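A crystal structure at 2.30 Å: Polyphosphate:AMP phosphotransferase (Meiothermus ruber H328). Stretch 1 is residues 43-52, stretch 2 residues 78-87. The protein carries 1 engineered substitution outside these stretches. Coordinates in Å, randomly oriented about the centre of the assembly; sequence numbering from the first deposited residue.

Stretch 1 43-52: LEKLQELLYA
Stretch 2 (78-87) FDGVNPSGVR

No hydrogen bond joins the two stretches, although most of the side chains that meet between them are polar; the packing instead relies on close approach of a helix to a loop whose two glycines leave room for it. The contact buries 476 Å², both sides summed, and links residues at least 33 positions apart in one chain.

Residues 43-52 lie within a longer helix, with phi/psi near -60/-45 and backbone bonds from N of residue i+4 to O of residue i. These run from Gln47 N to Leu43 O (2.9 Å) through Ala52 N to Glu48 O (2.9 Å); the bond from Leu49 N to Lys45 O, at 3.3 Å, is weak. In the second stretch, Phe78 (-103/17) is the first residue to leave helical angles after a preceding helix, and a type II turn follows from Phe78 to Val81, with Asp79 at -58/125, Gly80 at 87/-1 and Val81 N bonded to Phe78 O at 3.1 Å. The chain extends through Val81 (-76/139) and Asn82 (-61/122), turns at Pro83 (-60/-18) and Ser84 (-70/-14), passes Gly85 (-124/-11) and enters a strand at Val86 and Arg87. Both stretches advance in the same sense: the CA atoms of Glu44 and Val81 lie 5.1 Å apart, those of Tyr51 and Gly85 5.9 Å.

At the first end the contact is apolar. Leu43, t at chi1 and p at chi2, points toward the loop and brings CD2 to 4.1 Å from Val81 CG1 and 4.3 Å from Phe78 CD1. Val81 and Phe78 are both m at chi1; the CA-to-CB bond of Phe78 points away, but its ring comes nearer.

Glu44 (m, t) starts sideways and reaches the turn with its carboxylate. Its OE1 lies 3.4 Å from Gly80 O, two acceptors that cannot bond as such. At Gly80 the backbone angles by themselves call for glycine, since a CB would jam against the preceding carbonyl; with Glu44 as placed, an ideal CB would also clash with Glu44 OE1, at 2.3 Å.

Gln47 (t, m, chi3 145°) points toward the loop, its OE1 3.2 Å from Gly85 CA. With Gln47 in this rotamer there is no space for a CB: an ideal one on Gly85 would stand 1.8 Å from Gln47 OE1. Gln47 NE2 approaches Asn82 CB at 3.7 Å and is buried without a polar partner.

Asn82 (chi1 -173°, t; chi2 -25°) points toward the helix but spends its OD1 within the loop, accepting from Ser84 N at 2.8 Å, with a nearly straight angle of 172°, and from Ser84 OG at 3.0 Å. Together with the bond from Gly85 N to Asn82 O (3.2 Å), these lie within the bend at Asn82 to Gly85. Asn82 ND2 lies 3.5 Å from OE1 of Glu48 (m, m).

Tyr51 (t, chi2 76°) closes the contact. Ser84 O and Gly85 CA approach its ring obliquely, CE1 of Tyr51 lying 3.3 Å from Ser84 O and CD1 3.9 Å from Gly85 CA.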

# COMPACT_ATOMS: atom_id res chain seq x y z
N LEU D 43 -7.10 28.23 -11.97
CA LEU D 43 -6.67 26.88 -11.61
C LEU D 43 -7.05 26.57 -10.17
O LEU D 43 -7.63 25.52 -9.88
CB LEU D 43 -5.16 26.75 -11.81
CG LEU D 43 -4.51 25.44 -11.38
CD1 LEU D 43 -5.14 24.28 -12.12
CD2 LEU D 43 -3.01 25.48 -11.62
N GLU D 44 -6.73 27.48 -9.24
CA GLU D 44 -7.10 27.28 -7.85
C GLU D 44 -8.60 27.03 -7.72
O GLU D 44 -9.03 26.08 -7.06
CB GLU D 44 -6.70 28.49 -7.00
CG GLU D 44 -5.19 28.68 -6.83
CD GLU D 44 -4.85 29.96 -6.06
OE1 GLU D 44 -3.65 30.30 -6.00
OE2 GLU D 44 -5.77 30.61 -5.52
N LYS D 45 -9.40 27.87 -8.37
CA LYS D 45 -10.85 27.77 -8.22
C LYS D 45 -11.39 26.52 -8.90
O LYS D 45 -12.34 25.90 -8.40
CB LYS D 45 -11.52 29.03 -8.78
CG LYS D 45 -12.89 29.33 -8.20
CD LYS D 45 -13.93 28.32 -8.66
CE LYS D 45 -15.34 28.78 -8.33
NZ LYS D 45 -16.37 27.84 -8.85
N LEU D 46 -10.81 26.13 -10.04
CA LEU D 46 -11.27 24.92 -10.72
C LEU D 46 -10.92 23.67 -9.92
O LEU D 46 -11.69 22.70 -9.90
CB LEU D 46 -10.67 24.84 -12.12
CG LEU D 46 -11.27 25.77 -13.18
CD1 LEU D 46 -10.25 26.08 -14.26
CD2 LEU D 46 -12.52 25.16 -13.78
N GLN D 47 -9.76 23.67 -9.25
CA GLN D 47 -9.38 22.53 -8.42
C GLN D 47 -10.39 22.32 -7.29
O GLN D 47 -10.77 21.18 -7.00
CB GLN D 47 -7.98 22.75 -7.86
CG GLN D 47 -7.44 21.59 -7.05
CD GLN D 47 -7.95 21.59 -5.62
OE1 GLN D 47 -8.19 20.53 -5.03
NE2 GLN D 47 -8.13 22.78 -5.06
N GLU D 48 -10.84 23.40 -6.66
CA GLU D 48 -11.82 23.27 -5.58
C GLU D 48 -13.12 22.65 -6.08
O GLU D 48 -13.77 21.88 -5.37
CB GLU D 48 -12.09 24.63 -4.93
CG GLU D 48 -10.85 25.32 -4.37
CD GLU D 48 -10.48 24.80 -2.99
OE1 GLU D 48 -9.47 25.28 -2.42
OE2 GLU D 48 -11.19 23.91 -2.47
N LEU D 49 -13.52 22.98 -7.32
CA LEU D 49 -14.68 22.33 -7.92
C LEU D 49 -14.42 20.83 -8.11
O LEU D 49 -15.23 19.99 -7.70
CB LEU D 49 -15.03 23.00 -9.24
CG LEU D 49 -16.29 23.86 -9.23
CD1 LEU D 49 -16.50 24.53 -10.58
CD2 LEU D 49 -17.52 23.06 -8.82
N LEU D 50 -13.30 20.49 -8.75
CA LEU D 50 -12.93 19.09 -8.94
C LEU D 50 -13.04 18.31 -7.63
O LEU D 50 -13.74 17.30 -7.55
CB LEU D 50 -11.50 19.00 -9.49
CG LEU D 50 -10.89 17.62 -9.71
CD1 LEU D 50 -11.55 16.90 -10.88
CD2 LEU D 50 -9.37 17.71 -9.90
N TYR D 51 -12.35 18.79 -6.60
CA TYR D 51 -12.38 18.12 -5.30
C TYR D 51 -13.80 18.02 -4.75
O TYR D 51 -14.21 16.96 -4.26
CB TYR D 51 -11.47 18.88 -4.32
CG TYR D 51 -11.30 18.21 -2.98
CD1 TYR D 51 -10.46 17.10 -2.84
CD2 TYR D 51 -11.95 18.68 -1.85
CE1 TYR D 51 -10.29 16.49 -1.61
CE2 TYR D 51 -11.78 18.07 -0.62
CZ TYR D 51 -10.95 16.97 -0.51
OH TYR D 51 -10.78 16.36 0.72
N ALA D 52 -14.56 19.11 -4.84
CA ALA D 52 -15.90 19.13 -4.26
C ALA D 52 -16.86 18.24 -5.03
O ALA D 52 -17.66 17.51 -4.43
CB ALA D 52 -16.43 20.57 -4.21
N PHE D 78 1.48 25.15 -9.92
CA PHE D 78 0.53 24.80 -8.87
C PHE D 78 0.74 25.61 -7.60
O PHE D 78 0.22 25.24 -6.54
CB PHE D 78 0.60 23.31 -8.57
CG PHE D 78 0.31 22.44 -9.77
CD1 PHE D 78 -0.98 22.00 -10.02
CD2 PHE D 78 1.32 22.09 -10.64
CE1 PHE D 78 -1.26 21.20 -11.12
CE2 PHE D 78 1.05 21.29 -11.75
CZ PHE D 78 -0.24 20.85 -11.98
N ASP D 79 1.47 26.72 -7.68
CA ASP D 79 1.60 27.61 -6.54
C ASP D 79 0.23 28.07 -6.09
O ASP D 79 -0.55 28.60 -6.89
CB ASP D 79 2.47 28.81 -6.92
CG ASP D 79 2.77 29.73 -5.74
OD1 ASP D 79 3.80 29.51 -5.08
OD2 ASP D 79 1.98 30.66 -5.49
N GLY D 80 -0.08 27.86 -4.81
CA GLY D 80 -1.34 28.29 -4.25
C GLY D 80 -2.49 27.30 -4.39
O GLY D 80 -3.59 27.60 -3.91
N VAL D 81 -2.27 26.14 -5.01
CA VAL D 81 -3.33 25.14 -5.11
C VAL D 81 -3.47 24.44 -3.76
O VAL D 81 -2.48 24.13 -3.10
CB VAL D 81 -3.01 24.12 -6.23
CG1 VAL D 81 -2.78 24.83 -7.55
CG2 VAL D 81 -1.81 23.25 -5.83
N ASN D 82 -4.70 24.18 -3.35
CA ASN D 82 -4.96 23.56 -2.07
C ASN D 82 -4.32 22.17 -1.98
O ASN D 82 -4.64 21.30 -2.82
CB ASN D 82 -6.46 23.46 -1.81
CG ASN D 82 -6.78 22.98 -0.41
OD1 ASN D 82 -5.97 22.30 0.22
ND2 ASN D 82 -7.95 23.35 0.08
N PRO D 83 -3.44 21.92 -1.01
CA PRO D 83 -2.80 20.59 -0.93
C PRO D 83 -3.78 19.44 -0.75
O PRO D 83 -3.42 18.29 -1.02
CB PRO D 83 -1.87 20.72 0.28
CG PRO D 83 -1.64 22.20 0.44
CD PRO D 83 -2.93 22.85 0.01
N SER D 84 -5.01 19.71 -0.31
CA SER D 84 -5.96 18.64 -0.05
C SER D 84 -6.44 17.95 -1.33
O SER D 84 -7.03 16.87 -1.24
CB SER D 84 -7.17 19.19 0.71
OG SER D 84 -6.77 19.87 1.88
N GLY D 85 -6.20 18.54 -2.49
CA GLY D 85 -6.72 17.98 -3.72
C GLY D 85 -5.66 17.69 -4.77
O GLY D 85 -5.94 17.04 -5.77
N VAL D 86 -4.44 18.17 -4.55
CA VAL D 86 -3.34 17.98 -5.49
C VAL D 86 -2.24 17.19 -4.80
O VAL D 86 -1.79 17.57 -3.71
CB VAL D 86 -2.81 19.33 -6.02
CG1 VAL D 86 -2.27 20.18 -4.88
CG2 VAL D 86 -1.74 19.10 -7.09
N ARG D 87 -1.80 16.10 -5.43
CA ARG D 87 -0.79 15.21 -4.88
C ARG D 87 0.28 14.93 -5.93
O ARG D 87 -0.03 14.75 -7.11
CB ARG D 87 -1.41 13.89 -4.42
CG ARG D 87 -0.39 12.85 -3.98
CD ARG D 87 -1.04 11.65 -3.32
NE ARG D 87 -1.95 10.93 -4.20
CZ ARG D 87 -1.58 9.97 -5.05
NH1 ARG D 87 -0.30 9.62 -5.13
NH2 ARG D 87 -2.48 9.36 -5.80